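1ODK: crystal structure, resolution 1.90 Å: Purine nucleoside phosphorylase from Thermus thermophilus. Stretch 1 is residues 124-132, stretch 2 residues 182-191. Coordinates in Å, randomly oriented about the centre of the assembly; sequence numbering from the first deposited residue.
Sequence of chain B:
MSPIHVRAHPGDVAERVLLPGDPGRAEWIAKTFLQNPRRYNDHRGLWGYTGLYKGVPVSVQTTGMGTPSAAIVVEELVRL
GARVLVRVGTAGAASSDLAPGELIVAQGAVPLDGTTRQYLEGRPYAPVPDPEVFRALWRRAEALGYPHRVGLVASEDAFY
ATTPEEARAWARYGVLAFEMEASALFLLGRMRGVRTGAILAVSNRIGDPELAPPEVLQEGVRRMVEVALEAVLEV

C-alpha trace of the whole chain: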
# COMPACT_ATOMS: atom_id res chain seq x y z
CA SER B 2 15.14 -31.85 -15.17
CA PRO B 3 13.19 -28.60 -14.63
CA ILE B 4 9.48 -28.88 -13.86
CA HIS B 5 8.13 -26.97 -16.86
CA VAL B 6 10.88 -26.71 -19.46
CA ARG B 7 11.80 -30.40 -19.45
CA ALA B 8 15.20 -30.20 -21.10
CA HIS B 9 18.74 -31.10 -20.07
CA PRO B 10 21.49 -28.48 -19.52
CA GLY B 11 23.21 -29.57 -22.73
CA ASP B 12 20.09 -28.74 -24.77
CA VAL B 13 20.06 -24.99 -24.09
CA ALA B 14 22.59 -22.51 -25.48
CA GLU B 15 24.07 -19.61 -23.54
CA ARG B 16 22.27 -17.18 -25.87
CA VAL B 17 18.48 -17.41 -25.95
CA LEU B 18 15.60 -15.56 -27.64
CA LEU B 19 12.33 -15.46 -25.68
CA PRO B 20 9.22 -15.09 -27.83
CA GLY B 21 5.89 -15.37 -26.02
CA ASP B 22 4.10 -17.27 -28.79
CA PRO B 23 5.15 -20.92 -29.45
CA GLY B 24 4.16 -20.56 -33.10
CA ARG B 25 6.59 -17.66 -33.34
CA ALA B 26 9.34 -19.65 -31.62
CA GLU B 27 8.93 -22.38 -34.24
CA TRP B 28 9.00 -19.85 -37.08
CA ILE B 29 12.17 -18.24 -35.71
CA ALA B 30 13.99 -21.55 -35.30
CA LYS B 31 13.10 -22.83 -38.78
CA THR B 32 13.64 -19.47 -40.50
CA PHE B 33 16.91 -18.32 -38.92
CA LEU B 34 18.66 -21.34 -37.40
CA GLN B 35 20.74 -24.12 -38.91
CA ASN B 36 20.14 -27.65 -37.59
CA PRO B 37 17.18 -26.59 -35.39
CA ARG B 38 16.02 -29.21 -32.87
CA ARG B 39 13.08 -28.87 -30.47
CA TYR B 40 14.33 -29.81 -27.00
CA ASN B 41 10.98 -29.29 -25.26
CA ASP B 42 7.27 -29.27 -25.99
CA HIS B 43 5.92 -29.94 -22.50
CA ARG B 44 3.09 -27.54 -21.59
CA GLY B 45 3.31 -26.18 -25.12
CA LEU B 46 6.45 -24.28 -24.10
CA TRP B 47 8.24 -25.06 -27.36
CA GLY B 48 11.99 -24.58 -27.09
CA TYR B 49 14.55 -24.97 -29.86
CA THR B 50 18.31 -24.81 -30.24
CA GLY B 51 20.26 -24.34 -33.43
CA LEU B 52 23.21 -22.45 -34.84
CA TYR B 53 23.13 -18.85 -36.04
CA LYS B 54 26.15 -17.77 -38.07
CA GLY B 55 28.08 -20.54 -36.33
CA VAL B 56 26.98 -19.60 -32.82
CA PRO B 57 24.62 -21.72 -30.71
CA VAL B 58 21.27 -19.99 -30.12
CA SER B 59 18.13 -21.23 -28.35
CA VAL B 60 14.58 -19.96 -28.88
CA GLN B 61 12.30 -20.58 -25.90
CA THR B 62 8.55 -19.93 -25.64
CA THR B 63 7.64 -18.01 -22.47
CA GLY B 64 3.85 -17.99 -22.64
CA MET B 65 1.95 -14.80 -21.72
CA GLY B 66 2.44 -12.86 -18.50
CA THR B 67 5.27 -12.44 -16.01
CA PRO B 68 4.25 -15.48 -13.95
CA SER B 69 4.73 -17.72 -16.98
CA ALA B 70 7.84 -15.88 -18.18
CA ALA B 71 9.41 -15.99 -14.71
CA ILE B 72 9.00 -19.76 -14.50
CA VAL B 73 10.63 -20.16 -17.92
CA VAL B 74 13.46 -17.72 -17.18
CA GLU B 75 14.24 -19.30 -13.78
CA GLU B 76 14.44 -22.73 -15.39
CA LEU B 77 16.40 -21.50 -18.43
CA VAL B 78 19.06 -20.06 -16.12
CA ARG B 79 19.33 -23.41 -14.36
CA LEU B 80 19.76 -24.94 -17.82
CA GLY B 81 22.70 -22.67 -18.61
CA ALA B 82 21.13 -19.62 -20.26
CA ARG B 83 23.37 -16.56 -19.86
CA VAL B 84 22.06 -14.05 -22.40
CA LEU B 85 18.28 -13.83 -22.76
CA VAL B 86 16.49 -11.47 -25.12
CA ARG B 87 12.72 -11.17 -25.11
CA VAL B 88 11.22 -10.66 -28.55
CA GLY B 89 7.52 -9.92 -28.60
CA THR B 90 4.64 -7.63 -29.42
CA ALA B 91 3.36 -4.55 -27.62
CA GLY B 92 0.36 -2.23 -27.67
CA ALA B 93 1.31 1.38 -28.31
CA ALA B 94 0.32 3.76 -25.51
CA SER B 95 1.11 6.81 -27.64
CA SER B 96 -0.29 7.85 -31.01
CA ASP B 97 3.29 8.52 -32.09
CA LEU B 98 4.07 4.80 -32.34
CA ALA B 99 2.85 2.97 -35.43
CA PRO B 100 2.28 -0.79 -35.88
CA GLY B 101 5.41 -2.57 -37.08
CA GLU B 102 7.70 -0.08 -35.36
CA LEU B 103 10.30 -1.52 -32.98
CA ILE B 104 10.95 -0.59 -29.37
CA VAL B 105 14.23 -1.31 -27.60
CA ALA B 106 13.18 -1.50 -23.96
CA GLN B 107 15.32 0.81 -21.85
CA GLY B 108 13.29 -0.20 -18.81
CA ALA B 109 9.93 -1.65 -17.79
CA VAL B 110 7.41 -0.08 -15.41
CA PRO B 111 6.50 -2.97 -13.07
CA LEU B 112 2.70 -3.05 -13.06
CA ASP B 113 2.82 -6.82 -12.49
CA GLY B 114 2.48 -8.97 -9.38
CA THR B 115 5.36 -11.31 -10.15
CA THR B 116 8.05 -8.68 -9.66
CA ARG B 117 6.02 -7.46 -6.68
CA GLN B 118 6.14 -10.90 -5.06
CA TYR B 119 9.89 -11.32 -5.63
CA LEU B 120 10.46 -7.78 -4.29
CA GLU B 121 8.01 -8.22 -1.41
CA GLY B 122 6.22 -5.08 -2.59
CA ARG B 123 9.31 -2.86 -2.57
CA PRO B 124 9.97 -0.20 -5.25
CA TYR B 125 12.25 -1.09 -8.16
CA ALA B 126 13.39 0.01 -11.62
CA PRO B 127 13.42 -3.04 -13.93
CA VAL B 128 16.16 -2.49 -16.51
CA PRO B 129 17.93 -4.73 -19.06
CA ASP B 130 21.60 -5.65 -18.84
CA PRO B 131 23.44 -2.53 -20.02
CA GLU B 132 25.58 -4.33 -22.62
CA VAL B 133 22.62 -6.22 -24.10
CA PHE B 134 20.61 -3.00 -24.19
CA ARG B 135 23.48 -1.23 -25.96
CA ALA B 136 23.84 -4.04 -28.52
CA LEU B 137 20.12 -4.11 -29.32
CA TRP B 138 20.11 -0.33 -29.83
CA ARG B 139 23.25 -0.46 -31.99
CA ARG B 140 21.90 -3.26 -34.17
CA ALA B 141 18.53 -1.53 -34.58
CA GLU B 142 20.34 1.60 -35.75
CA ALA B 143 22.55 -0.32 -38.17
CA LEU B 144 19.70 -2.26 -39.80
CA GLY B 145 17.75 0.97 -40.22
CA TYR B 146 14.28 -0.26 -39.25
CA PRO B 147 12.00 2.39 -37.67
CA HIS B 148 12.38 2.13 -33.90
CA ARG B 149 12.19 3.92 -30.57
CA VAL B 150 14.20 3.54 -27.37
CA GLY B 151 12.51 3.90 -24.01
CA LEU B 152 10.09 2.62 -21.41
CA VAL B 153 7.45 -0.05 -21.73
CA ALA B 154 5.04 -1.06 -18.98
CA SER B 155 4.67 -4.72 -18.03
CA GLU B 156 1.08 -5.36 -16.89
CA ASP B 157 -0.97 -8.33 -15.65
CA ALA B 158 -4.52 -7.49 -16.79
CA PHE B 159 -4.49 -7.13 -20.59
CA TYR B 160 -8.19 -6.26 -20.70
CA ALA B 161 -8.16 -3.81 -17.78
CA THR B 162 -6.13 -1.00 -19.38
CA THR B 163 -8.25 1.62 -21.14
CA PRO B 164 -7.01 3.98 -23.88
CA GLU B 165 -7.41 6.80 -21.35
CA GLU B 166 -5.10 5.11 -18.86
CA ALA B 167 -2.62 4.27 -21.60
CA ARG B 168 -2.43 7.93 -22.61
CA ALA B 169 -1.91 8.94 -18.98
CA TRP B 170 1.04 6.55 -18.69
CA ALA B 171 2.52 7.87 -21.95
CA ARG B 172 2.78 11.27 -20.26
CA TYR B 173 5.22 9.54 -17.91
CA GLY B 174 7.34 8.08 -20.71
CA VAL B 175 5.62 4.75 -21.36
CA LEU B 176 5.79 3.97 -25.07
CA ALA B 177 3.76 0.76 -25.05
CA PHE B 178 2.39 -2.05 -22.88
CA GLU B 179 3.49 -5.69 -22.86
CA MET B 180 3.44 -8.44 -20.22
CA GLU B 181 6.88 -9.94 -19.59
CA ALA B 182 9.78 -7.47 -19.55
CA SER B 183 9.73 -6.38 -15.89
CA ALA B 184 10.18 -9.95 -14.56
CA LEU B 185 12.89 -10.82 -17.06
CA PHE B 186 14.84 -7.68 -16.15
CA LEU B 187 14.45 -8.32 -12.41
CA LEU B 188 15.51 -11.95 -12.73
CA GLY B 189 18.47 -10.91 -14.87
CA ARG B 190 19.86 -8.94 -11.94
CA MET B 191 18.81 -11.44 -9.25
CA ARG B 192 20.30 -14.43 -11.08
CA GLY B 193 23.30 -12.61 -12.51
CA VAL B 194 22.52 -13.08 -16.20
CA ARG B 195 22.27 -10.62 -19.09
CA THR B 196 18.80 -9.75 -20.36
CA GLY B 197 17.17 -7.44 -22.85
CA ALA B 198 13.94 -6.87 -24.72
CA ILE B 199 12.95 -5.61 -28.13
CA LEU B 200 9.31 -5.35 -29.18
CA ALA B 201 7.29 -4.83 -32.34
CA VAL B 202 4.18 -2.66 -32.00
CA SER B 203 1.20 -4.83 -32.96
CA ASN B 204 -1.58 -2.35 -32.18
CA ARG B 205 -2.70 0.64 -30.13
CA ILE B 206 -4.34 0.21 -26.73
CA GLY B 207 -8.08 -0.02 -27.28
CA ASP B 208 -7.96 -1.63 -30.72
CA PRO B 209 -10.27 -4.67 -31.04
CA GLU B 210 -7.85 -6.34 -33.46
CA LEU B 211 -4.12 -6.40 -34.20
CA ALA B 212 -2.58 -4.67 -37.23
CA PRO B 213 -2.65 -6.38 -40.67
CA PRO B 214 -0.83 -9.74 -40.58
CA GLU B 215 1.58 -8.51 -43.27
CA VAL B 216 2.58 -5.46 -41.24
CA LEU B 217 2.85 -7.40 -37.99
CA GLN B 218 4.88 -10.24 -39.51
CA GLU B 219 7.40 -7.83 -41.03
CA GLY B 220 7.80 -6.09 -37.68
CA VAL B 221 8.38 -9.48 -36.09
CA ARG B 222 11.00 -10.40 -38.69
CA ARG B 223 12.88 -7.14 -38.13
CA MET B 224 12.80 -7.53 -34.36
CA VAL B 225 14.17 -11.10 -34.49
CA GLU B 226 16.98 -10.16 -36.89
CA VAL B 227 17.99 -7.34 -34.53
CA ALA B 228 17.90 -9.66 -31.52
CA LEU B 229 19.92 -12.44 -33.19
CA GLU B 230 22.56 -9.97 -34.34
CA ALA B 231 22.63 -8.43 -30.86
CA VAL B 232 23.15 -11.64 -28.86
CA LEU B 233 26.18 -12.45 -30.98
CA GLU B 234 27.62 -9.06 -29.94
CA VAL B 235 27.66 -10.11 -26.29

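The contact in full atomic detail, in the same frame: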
# COMPACT_ATOMS: atom_id res chain seq x y z
N PRO B 124 9.80 -0.91 -3.97
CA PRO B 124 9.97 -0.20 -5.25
C PRO B 124 11.15 -0.78 -6.02
O PRO B 124 12.04 -1.40 -5.43
CB PRO B 124 10.22 1.24 -4.81
CG PRO B 124 9.58 1.32 -3.45
CD PRO B 124 9.96 0.01 -2.84
N TYR B 125 11.17 -0.58 -7.33
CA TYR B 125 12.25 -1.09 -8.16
C TYR B 125 12.19 -0.47 -9.55
O TYR B 125 11.15 0.03 -9.97
CB TYR B 125 12.14 -2.62 -8.27
CG TYR B 125 13.35 -3.28 -8.89
CD1 TYR B 125 14.59 -3.26 -8.25
CD2 TYR B 125 13.25 -3.95 -10.12
CE1 TYR B 125 15.70 -3.89 -8.81
CE2 TYR B 125 14.37 -4.58 -10.69
CZ TYR B 125 15.59 -4.55 -10.02
OH TYR B 125 16.68 -5.21 -10.55
N ALA B 126 13.31 -0.52 -10.26
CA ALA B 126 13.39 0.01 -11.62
C ALA B 126 13.91 -1.10 -12.52
O ALA B 126 15.11 -1.24 -12.72
CB ALA B 126 14.34 1.21 -11.65
N PRO B 127 13.01 -1.94 -13.05
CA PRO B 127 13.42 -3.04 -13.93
C PRO B 127 14.13 -2.51 -15.17
O PRO B 127 13.54 -1.74 -15.93
CB PRO B 127 12.10 -3.72 -14.29
CG PRO B 127 11.20 -3.40 -13.10
CD PRO B 127 11.55 -1.95 -12.83
N VAL B 128 15.38 -2.91 -15.36
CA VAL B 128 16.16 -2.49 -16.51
C VAL B 128 16.93 -3.67 -17.10
O VAL B 128 17.28 -4.62 -16.39
CB VAL B 128 17.17 -1.36 -16.16
CG1 VAL B 128 16.43 -0.08 -15.84
CG2 VAL B 128 18.04 -1.78 -14.98
N PRO B 129 17.19 -3.64 -18.41
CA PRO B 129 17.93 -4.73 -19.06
C PRO B 129 19.41 -4.67 -18.67
O PRO B 129 19.84 -3.74 -17.98
CB PRO B 129 17.72 -4.44 -20.54
CG PRO B 129 17.70 -2.92 -20.56
CD PRO B 129 16.81 -2.60 -19.38
N ASP B 130 20.17 -5.67 -19.09
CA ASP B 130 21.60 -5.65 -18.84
C ASP B 130 22.10 -4.48 -19.69
O ASP B 130 21.67 -4.33 -20.83
CB ASP B 130 22.25 -6.95 -19.32
CG ASP B 130 23.75 -6.86 -19.34
OD1 ASP B 130 24.36 -6.83 -18.24
OD2 ASP B 130 24.32 -6.80 -20.44
N PRO B 131 23.00 -3.65 -19.17
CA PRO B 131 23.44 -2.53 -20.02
C PRO B 131 24.07 -2.90 -21.36
O PRO B 131 23.76 -2.27 -22.37
CB PRO B 131 24.38 -1.73 -19.10
CG PRO B 131 24.79 -2.70 -18.03
CD PRO B 131 23.56 -3.54 -17.80
N GLU B 132 24.93 -3.92 -21.37
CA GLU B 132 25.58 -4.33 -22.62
C GLU B 132 24.57 -4.84 -23.65
O GLU B 132 24.64 -4.48 -24.83
CB GLU B 132 26.63 -5.41 -22.34
CG GLU B 132 27.86 -4.92 -21.58
CD GLU B 132 28.65 -3.86 -22.33
OE1 GLU B 132 28.44 -3.70 -23.55
OE2 GLU B 132 29.50 -3.19 -21.70
N ALA B 182 8.52 -8.16 -19.79
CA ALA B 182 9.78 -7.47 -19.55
C ALA B 182 10.23 -7.23 -18.11
O ALA B 182 11.37 -7.53 -17.75
CB ALA B 182 9.80 -6.15 -20.32
N SER B 183 9.35 -6.67 -17.28
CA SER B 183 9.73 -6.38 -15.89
C SER B 183 10.33 -7.59 -15.16
O SER B 183 11.39 -7.46 -14.53
CB SER B 183 8.51 -5.86 -15.12
OG SER B 183 7.51 -6.86 -15.04
N ALA B 184 9.69 -8.75 -15.24
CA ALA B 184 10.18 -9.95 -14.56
C ALA B 184 11.51 -10.43 -15.12
O ALA B 184 12.39 -10.86 -14.37
CB ALA B 184 9.13 -11.07 -14.64
N LEU B 185 11.65 -10.39 -16.43
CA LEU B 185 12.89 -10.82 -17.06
C LEU B 185 14.04 -9.94 -16.56
O LEU B 185 15.09 -10.44 -16.16
CB LEU B 185 12.78 -10.69 -18.58
CG LEU B 185 14.04 -10.95 -19.41
CD1 LEU B 185 14.46 -12.42 -19.29
CD2 LEU B 185 13.75 -10.59 -20.87
N PHE B 186 13.82 -8.63 -16.58
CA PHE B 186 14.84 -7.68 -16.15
C PHE B 186 15.22 -7.91 -14.69
O PHE B 186 16.40 -7.96 -14.35
CB PHE B 186 14.33 -6.24 -16.34
CG PHE B 186 14.22 -5.82 -17.79
CD1 PHE B 186 13.58 -4.63 -18.13
CD2 PHE B 186 14.77 -6.60 -18.81
CE1 PHE B 186 13.48 -4.23 -19.47
CE2 PHE B 186 14.67 -6.21 -20.14
CZ PHE B 186 14.02 -5.02 -20.47
N LEU B 187 14.21 -8.07 -13.83
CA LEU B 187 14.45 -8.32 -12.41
C LEU B 187 15.26 -9.59 -12.22
O LEU B 187 16.27 -9.61 -11.51
CB LEU B 187 13.12 -8.44 -11.66
CG LEU B 187 13.24 -8.84 -10.18
CD1 LEU B 187 14.01 -7.76 -9.44
CD2 LEU B 187 11.85 -9.03 -9.57
N LEU B 188 14.82 -10.67 -12.86
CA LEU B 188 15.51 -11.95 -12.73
C LEU B 188 16.93 -11.88 -13.29
O LEU B 188 17.82 -12.59 -12.82
CB LEU B 188 14.71 -13.06 -13.41
CG LEU B 188 13.45 -13.45 -12.62
CD1 LEU B 188 12.62 -14.45 -13.40
CD2 LEU B 188 13.86 -14.03 -11.26
N GLY B 189 17.14 -11.04 -14.30
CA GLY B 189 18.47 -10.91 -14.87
C GLY B 189 19.43 -10.44 -13.79
O GLY B 189 20.54 -10.97 -13.64
N ARG B 190 19.01 -9.45 -13.01
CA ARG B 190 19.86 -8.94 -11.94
C ARG B 190 19.96 -9.92 -10.77
O ARG B 190 21.05 -10.18 -10.25
CB ARG B 190 19.34 -7.58 -11.45
CG ARG B 190 19.55 -6.42 -12.43
CD ARG B 190 21.02 -6.29 -12.81
NE ARG B 190 21.42 -4.92 -13.10
CZ ARG B 190 21.13 -4.27 -14.22
NH1 ARG B 190 20.43 -4.87 -15.18
NH2 ARG B 190 21.54 -3.02 -14.39
N MET B 191 18.83 -10.50 -10.37
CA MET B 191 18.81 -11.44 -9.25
C MET B 191 19.65 -12.69 -9.51
O MET B 191 20.34 -13.19 -8.61
CB MET B 191 17.38 -11.89 -8.94
CG MET B 191 16.47 -10.82 -8.35
SD MET B 191 14.78 -11.47 -8.14
CE MET B 191 15.02 -12.61 -6.79
O HOH W 1 16.45 -4.71 -13.36
O HOH W 2 18.41 -6.95 -15.74

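Residues 182-191 form a continuous stretch of helix, its register documented by i to i-4 backbone hydrogen bonds such as Leu187 N to Ser183 O (3.0 Å) and Gly189 N to Leu185 O (2.8 Å). Against it lie residues 124-132, mostly extended loop, with phi/psi values of -168/160° at Tyr125 and -137/151° at Val128, before a helix begins at Pro131. The closest CA pair across the stretches is Pro129 and Phe186, 5.2 Å apart. The proline rings of Pro127 and Pro129 offer compact apolar surfaces to Phe186, and their nitrogens carry no hydrogen that needs an acceptor. Together the stretches bury 476 Å², counting both sides.

Phe186 lies at the centre of the apolar packing. Its CA-to-CB bond points toward the loop, and with chi1 at -70° (m) its ring is placed beside Pro129. Pro129 CD sits 3.9 Å from the centroid of the Phe186 ring and 19° off the ring normal, a CH-pi contact over the face; Pro129 CB is 3.5 Å from Phe186 CE2. Pro127 packs nearer the root of the same side chain, its CB 3.9 Å from Phe186 CB, and also reaches the helix backbone, with Pro127 CB 3.8 Å from Ser183 O.

A second CH-pi contact joins Tyr125 and Leu187. The CA-to-CB bond of Leu187 is sideways to the loop, but its t, p rotamer brings the end of the side chain nearer: CD1 lies 3.9 Å from the centroid of the Tyr125 ring, 30° off the normal and over the face.

Arg190 has the largest area covered by the opposing stretch, 90 Å². Its long side chain lets aliphatic and polar parts contact different sites: CG lies 3.6 Å from Tyr125 OH, while NH1 donates a hydrogen bond to Pro129 O (3.1 Å, angle at hydrogen 167°). That acceptor lies near the guanidinium plane, as suits a directed N-H bond.

Two waters supply further polar links. Water 2 donates to Val128 O (2.7 Å) and Phe186 O (2.6 Å) and accepts from Arg190 NH1 (3.0 Å), tying loop backbone, helix backbone and arginine together. Water 1 accepts from Val128 N (2.9 Å), donates to Tyr125 OH (2.9 Å), and makes a weak bond to Phe186 O (3.4 Å). Val128, whose CA-to-CB bond points away from the helix, thus contributes its backbone N and O to this water-mediated join.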